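Local coordinates for protein diphosphomevalonate decarboxylase, putative (Trypanosoma brucei, PDB 2HKE) that probably catalyses the ATP-dependent decarboxylation of (R)-5-diphosphomevalonate to isopentenyl diphosphate in the mevalonate pathway of isoprenoid and sterol synthesis, at residues Y19-T33 against S199-M213. The protein carries 1 engineered substitution. Numbering follows the deposited sequence.
Sequences YWGKREGGETLILPT and STKGMQQSLKTSPLM. With SO4 (sulfate ion), chain C.
Met-203 of helix 199-209, in the C-terminal family region, wedges between two aromatic rings of the 19-33 loop, which joins strands 5-15 and 36-40 of the N-terminal family region. Its CB sits over one face of the Trp-20 indole, 3.7 Å from the centroid of the six-membered ring. CE lies over a face of the Tyr-19 ring (CH-pi), and SD approaches the same ring obliquely, a Met-aromatic contact. With CG between the backbone N and the carbonyl carbon (chi1 67°), the chain leaves the indole for Tyr-19, and the bend at chi3 lays the methyl over that ring's face. Helix 237-256 also packs on Trp-20.

Two sets of hydrogen bonds cross the contact. Trp-20 NE1 donates almost straight, in the indole plane, to Ser-206 OG at 2.9 Å; that hydroxyl also pairs with Thr-258. The carboxamide of Gln-204 grips the backbone of Lys-22 at two points: OE1 accepts from Lys-22 N (2.7 Å, 176° at the hydrogen), and NE2 donates to Lys-22 O at 3.1 Å, which fixes the rotation of the amide.

A sulfate, probably from the crystallisation liquor, is held from both segments. Lys-22 NZ (2.6 Å) and Thr-200 OG1 (2.7 Å) bind its O1, and Tyr-19 OH binds O4 at 2.6 Å; Arg-77, Ser-144 and Gly-145 complete the site. This cationic, hydroxyl-rich pocket suits an anion, consistent with a place for the substrate's diphosphate.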
loop_
_atom_site.group_PDB
_atom_site.type_symbol
_atom_site.label_atom_id
_atom_site.label_comp_id
_atom_site.label_asym_id
_atom_site.label_seq_id
_atom_site.Cartn_x
_atom_site.Cartn_y
_atom_site.Cartn_z
ATOM N N TYR A 19 -7.495 -5.905 -2.607
ATOM C CA TYR A 19 -7.942 -6.638 -1.446
ATOM C C TYR A 19 -9.183 -5.897 -0.892
ATOM O O TYR A 19 -9.092 -4.762 -0.510
ATOM C CB TYR A 19 -6.823 -6.654 -0.412
ATOM C CG TYR A 19 -7.191 -6.965 1.036
ATOM C CD1 TYR A 19 -7.996 -8.055 1.351
ATOM C CD2 TYR A 19 -6.675 -6.200 2.087
ATOM C CE1 TYR A 19 -8.320 -8.336 2.670
ATOM C CE2 TYR A 19 -6.957 -6.492 3.404
ATOM C CZ TYR A 19 -7.793 -7.526 3.693
ATOM O OH TYR A 19 -8.054 -7.821 4.992
ATOM N N TRP A 20 -10.348 -6.559 -0.860
ATOM C CA TRP A 20 -11.524 -5.983 -0.277
ATOM C C TRP A 20 -12.442 -7.126 0.085
ATOM O O TRP A 20 -13.189 -7.602 -0.733
ATOM C CB TRP A 20 -12.195 -4.991 -1.224
ATOM C CG TRP A 20 -13.198 -4.100 -0.547
ATOM C CD1 TRP A 20 -14.550 -4.116 -0.704
ATOM C CD2 TRP A 20 -12.900 -3.012 0.291
ATOM N NE1 TRP A 20 -15.134 -3.122 0.063
ATOM C CE2 TRP A 20 -14.126 -2.422 0.673
ATOM C CE3 TRP A 20 -11.711 -2.478 0.804
ATOM C CZ2 TRP A 20 -14.186 -1.346 1.537
ATOM C CZ3 TRP A 20 -11.797 -1.404 1.691
ATOM C CH2 TRP A 20 -13.029 -0.864 2.042
ATOM N N GLY A 21 -12.302 -7.598 1.319
ATOM C CA GLY A 21 -13.082 -8.669 1.871
ATOM C C GLY A 21 -12.278 -9.816 2.461
ATOM O O GLY A 21 -11.366 -10.365 1.794
ATOM N N LYS A 22 -12.646 -10.213 3.677
ATOM C CA LYS A 22 -12.165 -11.436 4.289
ATOM C C LYS A 22 -13.200 -12.564 4.165
ATOM O O LYS A 22 -14.400 -12.351 4.424
ATOM C CB LYS A 22 -11.820 -11.206 5.754
ATOM C CG LYS A 22 -10.740 -10.126 5.963
ATOM C CD LYS A 22 -10.605 -9.764 7.417
ATOM C CE LYS A 22 -9.632 -8.627 7.761
ATOM N NZ LYS A 22 -10.019 -7.370 7.153
ATOM N N ARG A 23 -12.729 -13.741 3.787
ATOM C CA ARG A 23 -13.596 -14.895 3.637
ATOM C C ARG A 23 -14.026 -15.537 4.955
ATOM O O ARG A 23 -13.526 -15.208 6.042
ATOM C CB ARG A 23 -12.950 -15.911 2.699
ATOM C CG ARG A 23 -11.719 -16.604 3.240
ATOM C CD ARG A 23 -11.255 -17.699 2.283
ATOM N NE ARG A 23 -10.198 -18.562 2.810
ATOM C CZ ARG A 23 -8.893 -18.425 2.558
ATOM N NH1 ARG A 23 -8.438 -17.388 1.882
ATOM N NH2 ARG A 23 -8.021 -19.292 3.053
ATOM N N GLU A 24 -15.010 -16.444 4.865
ATOM C CA GLU A 24 -15.490 -17.114 6.072
ATOM C C GLU A 24 -14.327 -17.795 6.755
ATOM O O GLU A 24 -13.579 -18.489 6.107
ATOM C CB GLU A 24 -16.566 -18.160 5.736
ATOM C CG GLU A 24 -17.087 -18.882 7.021
ATOM C CD GLU A 24 -17.954 -17.989 7.872
ATOM O OE1 GLU A 24 -18.741 -17.225 7.255
ATOM O OE2 GLU A 24 -17.844 -18.040 9.151
ATOM N N GLY A 25 -14.194 -17.563 8.055
ATOM C CA GLY A 25 -13.131 -18.138 8.868
ATOM C C GLY A 25 -11.879 -17.270 8.843
ATOM O O GLY A 25 -10.867 -17.627 9.416
ATOM N N GLY A 26 -11.963 -16.114 8.189
ATOM C CA GLY A 26 -10.784 -15.270 7.955
ATOM C C GLY A 26 -10.667 -13.953 8.666
ATOM O O GLY A 26 -9.726 -13.217 8.384
ATOM N N GLU A 27 -11.564 -13.631 9.606
ATOM C CA GLU A 27 -11.563 -12.313 10.202
ATOM C C GLU A 27 -10.503 -12.119 11.267
ATOM O O GLU A 27 -10.173 -10.996 11.580
ATOM C CB GLU A 27 -12.952 -11.938 10.740
ATOM C CG GLU A 27 -13.984 -11.833 9.592
ATOM C CD GLU A 27 -15.189 -10.940 9.889
ATOM O OE1 GLU A 27 -15.070 -9.979 10.688
ATOM O OE2 GLU A 27 -16.247 -11.198 9.263
ATOM N N THR A 28 -10.055 -13.209 11.891
ATOM C CA THR A 28 -8.986 -13.139 12.879
ATOM C C THR A 28 -7.666 -13.442 12.239
ATOM O O THR A 28 -6.682 -12.701 12.475
ATOM C CB THR A 28 -9.239 -14.108 14.033
ATOM O OG1 THR A 28 -10.475 -13.758 14.647
ATOM C CG2 THR A 28 -8.135 -14.053 15.051
ATOM N N LEU A 29 -7.638 -14.530 11.468
ATOM C CA LEU A 29 -6.433 -14.910 10.697
ATOM C C LEU A 29 -6.103 -13.993 9.528
ATOM O O LEU A 29 -4.953 -14.030 9.075
ATOM C CB LEU A 29 -6.494 -16.357 10.205
ATOM C CG LEU A 29 -6.470 -17.396 11.343
ATOM C CD1 LEU A 29 -6.728 -18.747 10.752
ATOM C CD2 LEU A 29 -5.128 -17.392 12.079
ATOM N N ILE A 30 -7.050 -13.152 9.083
ATOM C CA ILE A 30 -6.838 -12.222 7.945
ATOM C C ILE A 30 -6.619 -13.064 6.658
ATOM O O ILE A 30 -5.547 -13.076 6.030
ATOM C CB ILE A 30 -5.701 -11.191 8.216
ATOM C CG1 ILE A 30 -5.740 -10.641 9.673
ATOM C CG2 ILE A 30 -5.741 -10.064 7.151
ATOM C CD1 ILE A 30 -7.059 -9.978 10.055
ATOM N N LEU A 31 -7.691 -13.733 6.249
ATOM C CA LEU A 31 -7.711 -14.582 5.063
ATOM C C LEU A 31 -8.695 -13.950 4.075
ATOM O O LEU A 31 -9.864 -13.715 4.423
ATOM C CB LEU A 31 -8.142 -16.034 5.393
ATOM C CG LEU A 31 -7.511 -16.621 6.634
ATOM C CD1 LEU A 31 -8.062 -18.027 6.852
ATOM C CD2 LEU A 31 -6.015 -16.656 6.461
ATOM N N PRO A 32 -8.209 -13.577 2.890
ATOM C CA PRO A 32 -9.019 -12.752 2.022
ATOM C C PRO A 32 -9.952 -13.578 1.129
ATOM O O PRO A 32 -9.725 -14.785 0.961
ATOM C CB PRO A 32 -7.991 -12.026 1.219
ATOM C CG PRO A 32 -6.893 -13.014 1.040
ATOM C CD PRO A 32 -6.884 -13.815 2.323
ATOM N N THR A 33 -10.982 -12.932 0.577
ATOM C CA THR A 33 -11.852 -13.596 -0.413
ATOM C C THR A 33 -11.193 -13.827 -1.766
ATOM O O THR A 33 -11.648 -14.666 -2.546
ATOM C CB THR A 33 -13.136 -12.779 -0.647
ATOM O OG1 THR A 33 -12.803 -11.403 -0.939
ATOM C CG2 THR A 33 -13.985 -12.778 0.559
ATOM N N SER A 199 -11.679 0.694 6.675
ATOM C CA SER A 199 -11.513 -0.327 5.639
ATOM C C SER A 199 -11.847 -1.719 6.193
ATOM O O SER A 199 -12.555 -2.489 5.580
ATOM C CB SER A 199 -10.059 -0.306 5.156
ATOM O OG SER A 199 -9.861 0.777 4.237
ATOM N N THR A 200 -11.377 -2.018 7.401
ATOM C CA THR A 200 -11.629 -3.337 7.983
ATOM C C THR A 200 -13.142 -3.610 8.141
ATOM O O THR A 200 -13.656 -4.641 7.714
ATOM C CB THR A 200 -10.956 -3.461 9.319
ATOM O OG1 THR A 200 -9.536 -3.324 9.160
ATOM C CG2 THR A 200 -11.244 -4.820 9.936
ATOM N N LYS A 201 -13.848 -2.655 8.708
ATOM C CA LYS A 201 -15.292 -2.807 8.838
ATOM C C LYS A 201 -16.014 -2.706 7.498
ATOM O O LYS A 201 -16.896 -3.523 7.216
ATOM C CB LYS A 201 -15.876 -1.807 9.853
ATOM C CG LYS A 201 -15.493 -2.202 11.283
ATOM C CD LYS A 201 -16.237 -1.394 12.298
ATOM C CE LYS A 201 -15.699 -1.616 13.696
ATOM N NZ LYS A 201 -16.393 -0.625 14.629
ATOM N N GLY A 202 -15.634 -1.722 6.679
ATOM C CA GLY A 202 -16.324 -1.492 5.406
ATOM C C GLY A 202 -16.265 -2.682 4.477
ATOM O O GLY A 202 -17.248 -3.016 3.781
ATOM N N MET A 203 -15.105 -3.328 4.414
ATOM C CA MET A 203 -14.943 -4.414 3.454
ATOM C C MET A 203 -15.880 -5.568 3.788
ATOM O O MET A 203 -16.420 -6.216 2.881
ATOM C CB MET A 203 -13.480 -4.911 3.314
ATOM C CG MET A 203 -12.882 -5.597 4.497
ATOM S SD MET A 203 -11.196 -6.234 4.097
ATOM C CE MET A 203 -10.278 -4.709 3.978
ATOM N N GLN A 204 -16.107 -5.813 5.065
ATOM C CA GLN A 204 -17.053 -6.877 5.417
ATOM C C GLN A 204 -18.509 -6.398 5.149
ATOM O O GLN A 204 -19.352 -7.184 4.779
ATOM C CB GLN A 204 -16.879 -7.310 6.858
ATOM C CG GLN A 204 -15.483 -7.942 7.128
ATOM C CD GLN A 204 -15.120 -9.023 6.100
ATOM O OE1 GLN A 204 -14.453 -8.746 5.098
ATOM N NE2 GLN A 204 -15.628 -10.231 6.295
ATOM N N GLN A 205 -18.769 -5.119 5.307
ATOM C CA GLN A 205 -20.099 -4.605 4.976
ATOM C C GLN A 205 -20.351 -4.764 3.484
ATOM O O GLN A 205 -21.420 -5.167 3.054
ATOM C CB GLN A 205 -20.226 -3.164 5.451
ATOM C CG GLN A 205 -21.667 -2.675 5.569
ATOM C CD GLN A 205 -22.509 -3.392 6.638
ATOM O OE1 GLN A 205 -21.981 -4.107 7.517
ATOM N NE2 GLN A 205 -23.845 -3.192 6.567
ATOM N N SER A 206 -19.334 -4.499 2.659
ATOM C CA SER A 206 -19.441 -4.761 1.206
ATOM C C SER A 206 -19.687 -6.215 0.911
ATOM O O SER A 206 -20.485 -6.547 0.097
ATOM C CB SER A 206 -18.175 -4.296 0.453
ATOM O OG SER A 206 -17.984 -2.906 0.557
ATOM N N LEU A 207 -18.987 -7.109 1.585
ATOM C CA LEU A 207 -19.135 -8.498 1.325
ATOM C C LEU A 207 -20.533 -8.936 1.664
ATOM O O LEU A 207 -21.079 -9.761 0.950
ATOM C CB LEU A 207 -18.122 -9.318 2.122
ATOM C CG LEU A 207 -17.967 -10.785 1.804
ATOM C CD1 LEU A 207 -17.653 -11.087 0.323
ATOM C CD2 LEU A 207 -16.786 -11.284 2.724
ATOM N N LYS A 208 -21.092 -8.374 2.739
ATOM C CA LYS A 208 -22.457 -8.691 3.181
ATOM C C LYS A 208 -23.552 -8.137 2.252
ATOM O O LYS A 208 -24.589 -8.775 2.086
ATOM C CB LYS A 208 -22.673 -8.122 4.582
ATOM C CG LYS A 208 -23.932 -8.591 5.322
ATOM C CD LYS A 208 -24.144 -7.755 6.562
ATOM C CE LYS A 208 -25.309 -8.273 7.431
ATOM N NZ LYS A 208 -25.420 -7.477 8.710
ATOM N N THR A 209 -23.345 -6.948 1.693
ATOM C CA THR A 209 -24.421 -6.179 1.080
ATOM C C THR A 209 -24.266 -5.755 -0.376
ATOM O O THR A 209 -25.281 -5.536 -1.061
ATOM C CB THR A 209 -24.728 -4.925 1.926
ATOM O OG1 THR A 209 -23.620 -4.004 1.866
ATOM C CG2 THR A 209 -25.002 -5.335 3.411
ATOM N N SER A 210 -23.040 -5.644 -0.887
ATOM C CA SER A 210 -22.877 -5.195 -2.271
ATOM C C SER A 210 -23.248 -6.298 -3.234
ATOM O O SER A 210 -22.721 -7.432 -3.149
ATOM C CB SER A 210 -21.443 -4.728 -2.590
ATOM O OG SER A 210 -21.342 -4.483 -4.004
ATOM N N PRO A 211 -24.156 -6.002 -4.183
ATOM C CA PRO A 211 -24.499 -7.084 -5.105
ATOM C C PRO A 211 -23.381 -7.431 -6.050
ATOM O O PRO A 211 -23.493 -8.408 -6.766
ATOM C CB PRO A 211 -25.698 -6.511 -5.894
ATOM C CG PRO A 211 -25.424 -5.069 -5.913
ATOM C CD PRO A 211 -24.935 -4.787 -4.480
ATOM N N LEU A 212 -22.290 -6.653 -6.046
ATOM C CA LEU A 212 -21.201 -6.853 -7.016
ATOM C C LEU A 212 -20.077 -7.812 -6.594
ATOM O O LEU A 212 -19.230 -8.205 -7.413
ATOM C CB LEU A 212 -20.602 -5.492 -7.371
ATOM C CG LEU A 212 -21.637 -4.472 -7.856
ATOM C CD1 LEU A 212 -20.958 -3.166 -8.107
ATOM C CD2 LEU A 212 -22.376 -4.996 -9.079
ATOM N N MET A 213 -20.065 -8.192 -5.327
ATOM C CA MET A 213 -18.973 -8.974 -4.759
ATOM C C MET A 213 -18.920 -10.428 -5.236
ATOM O O MET A 213 -17.848 -10.967 -5.463
ATOM C CB MET A 213 -19.001 -8.882 -3.235
ATOM C CG MET A 213 -18.614 -7.499 -2.751
ATOM S SD MET A 213 -16.894 -7.171 -2.984
ATOM C CE MET A 213 -16.262 -8.187 -1.616
HETATM S S SO4 C . -7.138 -5.334 7.425
HETATM O O1 SO4 C . -8.416 -5.571 8.067
HETATM O O2 SO4 C . -7.298 -4.380 6.352
HETATM O O3 SO4 C . -6.186 -4.790 8.386
HETATM O O4 SO4 C . -6.635 -6.585 6.852
HETATM O O HOH W 1 -12.637 -7.086 7.786
#